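Transketolase (Campylobacter jejuni, PDB 3L84) belongs to the transketolase family of thiamine diphosphate-binding enzymes, built as a two-chain assembly with three alpha/beta domains per chain. Local coordinates at residues E263-K266 against K267-Q271; Q4-Q7 against E8-N11. All coordinates share one frame; numbering follows the deposited sequence. Where two conformers were deposited one is given.

Contact 1: E263-K266 against K267-Q271; sequences EVIK and KAKEQ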
ATOM      1  N   GLU A 263      33.019 -20.556 -13.607  1.00 13.58           N
ATOM      2  CA  GLU A 263      33.091 -21.781 -14.411  1.00 14.64           C
ATOM      3  C   GLU A 263      31.848 -21.954 -15.286  1.00 13.19           C
ATOM      4  O   GLU A 263      31.955 -22.366 -16.446  1.00 13.75           O
ATOM      5  CB  GLU A 263      33.346 -22.992 -13.516  1.00 15.42           C
ATOM      6  CG  GLU A 263      34.762 -22.989 -12.926  1.00 20.42           C
ATOM      7  CD  GLU A 263      35.878 -22.854 -13.995  1.00 25.50           C
ATOM      8  OE1 GLU A 263      35.785 -23.490 -15.083  1.00 28.09           O
ATOM      9  OE2 GLU A 263      36.846 -22.094 -13.744  1.00 29.56           O
ATOM     10  N   VAL A 264      30.678 -21.593 -14.760  1.00 12.62           N
ATOM     11  CA  VAL A 264      29.437 -21.676 -15.527  1.00 12.28           C
ATOM     12  C   VAL A 264      29.525 -20.744 -16.718  1.00 12.15           C
ATOM     13  O   VAL A 264      29.131 -21.100 -17.823  1.00 12.31           O
ATOM     14  CB  VAL A 264      28.215 -21.344 -14.653  1.00 13.41           C
ATOM     15  CG1 VAL A 264      26.972 -21.063 -15.514  1.00 13.54           C
ATOM     16  CG2 VAL A 264      27.957 -22.501 -13.655  1.00 13.20           C
ATOM     17  N   ILE A 265      30.034 -19.533 -16.482  1.00 11.16           N
ATOM     18  CA  ILE A 265      30.158 -18.566 -17.577  1.00 11.80           C
ATOM     19  C   ILE A 265      31.159 -19.034 -18.638  1.00 12.36           C
ATOM     20  O   ILE A 265      30.884 -18.913 -19.829  1.00 12.31           O
ATOM     21  CB  ILE A 265      30.538 -17.170 -17.044  1.00 11.19           C
ATOM     22  CG1 ILE A 265      29.377 -16.603 -16.214  1.00 12.93           C
ATOM     23  CG2 ILE A 265      30.892 -16.205 -18.216  1.00 13.39           C
ATOM     24  CD1 ILE A 265      29.760 -15.338 -15.397  1.00 14.49           C
ATOM     25  N   LYS A 266      32.278 -19.616 -18.211  1.00 12.04           N
ATOM     26  CA  LYS A 266      33.267 -20.150 -19.175  1.00 12.44           C
ATOM     27  C   LYS A 266      32.634 -21.188 -20.076  1.00 12.27           C
ATOM     28  O   LYS A 266      32.791 -21.140 -21.310  1.00 11.84           O
ATOM     29  CB  LYS A 266      34.480 -20.751 -18.471  1.00 13.35           C
ATOM     30  CG  LYS A 266      35.409 -19.692 -17.899  1.00 16.62           C
ATOM     31  CD  LYS A 266      36.584 -20.349 -17.196  1.00 21.40           C
ATOM     32  CE  LYS A 266      37.468 -19.334 -16.490  1.00 24.80           C
ATOM     33  NZ  LYS A 266      38.788 -19.941 -16.076  1.00 27.18           N
ATOM     34  N   LYS A 267      31.923 -22.121 -19.468  1.00 11.63           N
ATOM     35  CA  LYS A 267      31.243 -23.167 -20.209  1.00 12.30           C
ATOM     36  C   LYS A 267      30.184 -22.612 -21.160  1.00 11.85           C
ATOM     37  O   LYS A 267      30.053 -23.085 -22.291  1.00 12.58           O
ATOM     38  CB  LYS A 267      30.660 -24.229 -19.275  1.00 12.99           C
ATOM     39  CG  LYS A 267      31.716 -25.048 -18.566  1.00 16.63           C
ATOM     40  CD  LYS A 267      31.092 -26.013 -17.601  1.00 21.48           C
ATOM     41  CE  LYS A 267      32.151 -26.811 -16.840  1.00 24.91           C
ATOM     42  NZ  LYS A 267      32.800 -25.991 -15.773  1.00 28.46           N
ATOM     43  N   ALA A 268      29.403 -21.634 -20.695  1.00 10.91           N
ATOM     44  CA  ALA A 268      28.368 -21.012 -21.514  1.00 11.76           C
ATOM     45  C   ALA A 268      28.965 -20.323 -22.733  1.00 11.80           C
ATOM     46  O   ALA A 268      28.463 -20.462 -23.847  1.00 11.75           O
ATOM     47  CB  ALA A 268      27.566 -20.028 -20.650  1.00 12.23           C
ATOM     48  N   LYS A 269      30.074 -19.616 -22.535  1.00 11.64           N
ATOM     49  CA  LYS A 269      30.770 -18.954 -23.647  1.00 11.17           C
ATOM     50  C   LYS A 269      31.285 -19.996 -24.637  1.00 11.82           C
ATOM     51  O   LYS A 269      31.099 -19.851 -25.841  1.00 11.43           O
ATOM     52  CB  LYS A 269      31.901 -18.092 -23.103  1.00 10.81           C
ATOM     53  CG  LYS A 269      31.402 -16.796 -22.464  1.00 10.48           C
ATOM     54  CD  LYS A 269      32.492 -15.926 -21.855  1.00 11.04           C
ATOM     55  CE  LYS A 269      31.934 -14.648 -21.288  1.00 11.11           C
ATOM     56  NZ  LYS A 269      32.946 -13.938 -20.450  1.00 12.42           N
ATOM     57  N   GLU A 270      31.920 -21.033 -24.124  1.00 11.84           N
ATOM     58  CA  GLU A 270      32.390 -22.126 -24.990  1.00 13.01           C
ATOM     59  C   GLU A 270      31.271 -22.714 -25.865  1.00 12.47           C
ATOM     60  O   GLU A 270      31.415 -22.879 -27.088  1.00 11.98           O
ATOM     61  CB  GLU A 270      33.058 -23.215 -24.140  1.00 13.48           C
ATOM     62  CG  GLU A 270      34.428 -22.806 -23.619  1.00 18.10           C
ATOM     63  CD  GLU A 270      35.153 -23.881 -22.799  1.00 26.50           C
ATOM     64  OE1 GLU A 270      34.495 -24.567 -21.966  1.00 30.26           O
ATOM     65  OE2 GLU A 270      36.395 -24.015 -22.980  1.00 30.31           O
ATOM     66  N   GLN A 271      30.127 -23.008 -25.253  1.00 12.67           N
ATOM     67  CA  GLN A 271      29.013 -23.581 -26.005  1.00 13.58           C
ATOM     68  C   GLN A 271      28.461 -22.629 -27.080  1.00 12.84           C
ATOM     69  O   GLN A 271      27.991 -23.081 -28.118  1.00 14.08           O
ATOM     70  CB  GLN A 271      27.915 -24.039 -25.055  1.00 14.60           C
ATOM     71  CG  GLN A 271      28.331 -25.239 -24.195  1.00 20.37           C
ATOM     72  CD  GLN A 271      27.190 -25.850 -23.393  1.00 27.35           C
ATOM     73  OE1 GLN A 271      26.273 -25.155 -22.945  1.00 33.63           O
ATOM     74  NE2 GLN A 271      27.247 -27.170 -23.210  1.00 32.29           N
TER
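Within the amphipathic helix 262-272, Glu263 and Lys267 meet one turn apart, as do Ile265 and Lys269: a local i to i+4 contact on an outlying helix that packs against helix 3-24 in the family's thiamine diphosphate binding region. The backbone repeats the alpha-helical bond throughout, with Lys267 N donating to Glu263 O at 3.0 Å and Glu270 N to Lys266 O at 2.9 Å.

On the exposed side, Glu263 bends at chi2 (-54°) and holds its carboxylate between two lysines. Lys267 runs extended past the Glu263 carbonyl, its CG 3.4 Å from Glu263 O, and then turns at chi4 (76°), which brings NZ back across the glutamate chain. Lys267 NZ lies 4.0 Å from Glu263 OE1, a long salt bridge, and passes close to CB of the glutamate. Lys266, extended, reaches OE2 of the same carboxylate in another long pairing.

The inward side is built differently. Ile265 and Lys269 lie alongside each other, pointing the same way, with Ile265 CG2 3.6 Å from Lys269 CE. The isoleucine fills space against Asp19 and Gln22 of helix 3-24, Ala268, with only a methyl group, packs on Phe15, and the long lysine carries its charge through this buried layer to a salt bridge with Asp19 and a hydrogen bond to Ile278 O.

The two kinds of lysine thus do different work: the outer pair probably gives loose electrostatic balance around one glutamate at separations too long for firm pairing, whereas the ammonium of Lys269, buried and paired, ties its helix to neighbouring parts of the chain.

Contact 2: Q4-Q7 against E8-N11; sequences QILQ and EQAN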
ATOM      1  N   GLN A   4      21.661 -16.396 -37.743  1.00 13.06           N
ATOM      2  CA  GLN A   4      23.055 -16.329 -37.379  1.00 13.24           C
ATOM      3  C   GLN A   4      23.375 -15.027 -36.661  1.00 12.04           C
ATOM      4  O   GLN A   4      23.995 -15.023 -35.573  1.00 12.57           O
ATOM      5  CB  GLN A   4      23.934 -16.518 -38.617  1.00 13.55           C
ATOM      6  CG  GLN A   4      23.848 -17.926 -39.196  1.00 15.22           C
ATOM      7  CD  GLN A   4      22.515 -18.226 -39.921  1.00 18.34           C
ATOM      8  OE1 GLN A   4      22.108 -17.498 -40.837  1.00 18.43           O
ATOM      9  NE2 GLN A   4      21.841 -19.297 -39.503  1.00 16.70           N
ATOM     10  N   ILE A   5      22.935 -13.908 -37.220  1.00 10.98           N
ATOM     11  CA  ILE A   5      23.210 -12.618 -36.589  1.00 11.28           C
ATOM     12  C   ILE A   5      22.416 -12.508 -35.293  1.00  9.92           C
ATOM     13  O   ILE A   5      22.942 -12.022 -34.283  1.00 11.46           O
ATOM     14  CB  ILE A   5      22.952 -11.376 -37.492  1.00 11.71           C
ATOM     15  CG1 ILE A   5      23.355 -10.072 -36.779  1.00 13.72           C
ATOM     16  CG2 ILE A   5      21.527 -11.235 -37.868  1.00 15.51           C
ATOM     17  CD1 ILE A   5      24.841  -9.935 -36.485  1.00 17.06           C
ATOM     18  N   LEU A   6      21.165 -12.987 -35.270  1.00  9.77           N
ATOM     19  CA  LEU A   6      20.356 -12.876 -34.053  0.50  9.66           C
ATOM     20  C   LEU A   6      20.953 -13.677 -32.901  1.00  9.40           C
ATOM     21  O   LEU A   6      20.943 -13.227 -31.761  1.00  9.42           O
ATOM     22  CB  LEU A   6      18.908 -13.310 -34.289  0.50  8.77           C
ATOM     23  CG  LEU A   6      18.011 -12.213 -34.875  0.50  9.87           C
ATOM     24  CD1 LEU A   6      17.777 -11.122 -33.830  0.50  6.80           C
ATOM     25  CD2 LEU A   6      18.586 -11.616 -36.139  0.50 13.87           C
ATOM     26  N   GLN A   7      21.473 -14.858 -33.194  1.00  9.48           N
ATOM     27  CA  GLN A   7      22.094 -15.667 -32.161  1.00  9.20           C
ATOM     28  C   GLN A   7      23.321 -14.964 -31.576  1.00  8.63           C
ATOM     29  O   GLN A   7      23.503 -14.912 -30.359  1.00  8.21           O
ATOM     30  CB  GLN A   7      22.519 -17.004 -32.739  1.00 10.37           C
ATOM     31  CG  GLN A   7      23.111 -17.914 -31.730  1.00 13.95           C
ATOM     32  CD  GLN A   7      23.533 -19.231 -32.362  1.00 19.72           C
ATOM     33  OE1 GLN A   7      24.631 -19.743 -32.091  1.00 24.91           O
ATOM     34  NE2 GLN A   7      22.670 -19.779 -33.229  1.00 18.04           N
ATOM     35  N   GLU A   8      24.145 -14.388 -32.445  1.00  9.13           N
ATOM     36  CA  GLU A   8      25.301 -13.659 -31.969  1.00  9.33           C
ATOM     37  C   GLU A   8      24.895 -12.451 -31.132  1.00  8.77           C
ATOM     38  O   GLU A   8      25.452 -12.192 -30.069  1.00  7.95           O
ATOM     39  CB  GLU A   8      26.217 -13.240 -33.115  1.00  9.00           C
ATOM     40  CG  GLU A   8      27.587 -12.759 -32.597  1.00  9.94           C
ATOM     41  CD  GLU A   8      28.469 -12.096 -33.636  1.00 13.15           C
ATOM     42  OE1 GLU A   8      28.228 -10.897 -33.923  1.00 13.96           O
ATOM     43  OE2 GLU A   8      29.423 -12.748 -34.127  1.00 13.70           O
ATOM     44  N   GLN A   9      23.884 -11.704 -31.597  1.00  8.43           N
ATOM     45  CA  GLN A   9      23.370 -10.549 -30.850  1.00  8.73           C
ATOM     46  C   GLN A   9      22.848 -10.966 -29.488  1.00  8.11           C
ATOM     47  O   GLN A   9      23.156 -10.328 -28.466  1.00  8.97           O
ATOM     48  CB  GLN A   9      22.298  -9.819 -31.671  1.00  8.26           C
ATOM     49  CG  GLN A   9      22.880  -8.996 -32.787  1.00 10.12           C
ATOM     50  CD  GLN A   9      21.788  -8.242 -33.523  1.00 10.37           C
ATOM     51  OE1 GLN A   9      21.060  -8.828 -34.331  1.00 11.47           O
ATOM     52  NE2 GLN A   9      21.617  -6.968 -33.186  1.00 11.58           N
ATOM     53  N   ALA A  10      22.055 -12.025 -29.444  1.00  8.13           N
ATOM     54  CA  ALA A  10      21.471 -12.491 -28.172  1.00  7.45           C
ATOM     55  C   ALA A  10      22.558 -12.941 -27.230  1.00  8.17           C
ATOM     56  O   ALA A  10      22.537 -12.621 -26.027  1.00  8.62           O
ATOM     57  CB  ALA A  10      20.452 -13.600 -28.417  1.00  8.39           C
ATOM     58  N   ASN A  11      23.537 -13.681 -27.735  1.00  8.87           N
ATOM     59  CA  ASN A  11      24.600 -14.133 -26.871  1.00  8.62           C
ATOM     60  C   ASN A  11      25.501 -12.992 -26.390  1.00  8.28           C
ATOM     61  O   ASN A  11      25.998 -13.034 -25.269  1.00  8.99           O
ATOM     62  CB  ASN A  11      25.381 -15.268 -27.553  1.00  8.92           C
ATOM     63  CG  ASN A  11      24.585 -16.562 -27.575  1.00 10.63           C
ATOM     64  OD1 ASN A  11      23.705 -16.768 -26.735  1.00 12.06           O
ATOM     65  ND2 ASN A  11      24.866 -17.433 -28.535  1.00 11.96           N
TER
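Ile5 CG1 lies trans to the backbone nitrogen (chi1 -176°), while Gln9 swings CG beside its own nitrogen (chi1 -75°), and these settings bring the two side chains obliquely across each other one turn apart in the alpha-helix 3-24. Gln9 OE1 sits 3.6 Å from Ile5 CG1, and the aliphatic part of the glutamine packs along the turn, with Gln9 CG 3.4 Å from Ile5 O. Leu6 lies on the buried side, near Ser40 and Tyr217.

Glutamine suits this buried place because its methylenes lie along the turn, over the carbonyl of Ile5 and near its CG1, while both ends of the amide find partners: OE1 bonds to Tyr44 OH and NE2 to a bound glycerol, probably from the crystallisation liquor. Ala10, having only a methyl group, fits close to helix 30-42 and Tyr217. Glu8 is extended, and its OE1 is hydrogen-bonded to Ser286 OG of helix 284-291.

Regular backbone bonds join the turns, among them Ala10 N to Leu6 O at 2.8 Å. Gln7 and Asn11 lie side by side, pointing the same way, but their amide planes are turned 68° apart; Asn11 OD1 bonds to Arg14, and Asn11 ND2 rests 3.7 Å from Gln7 CG.

Both contacts are single stretches of alpha-helix in one family region, their centres about 16 Å apart and nearest atoms about 6 Å apart, so they do not touch. Helix 3-24 nevertheless connects them: contact 2 forms its first turns, and contact 1 packs on its later residues Phe15, Asp19 and Gln22. Phe274 is a shared neighbour, met by Lys269 and Asn11. Each is partly buried, yet contact 1 has a charged outer side, whereas contact 2 has Gln4 and Gln7 outside and an inner face (Leu6, Gln9, Ala10) covered by helices 30-42, 217-228 and 284-291. Contact 1 buries one ammonium, that of Lys269; contact 2 relies on the amides of Gln9 and Asn11 and one carboxylate, Glu8.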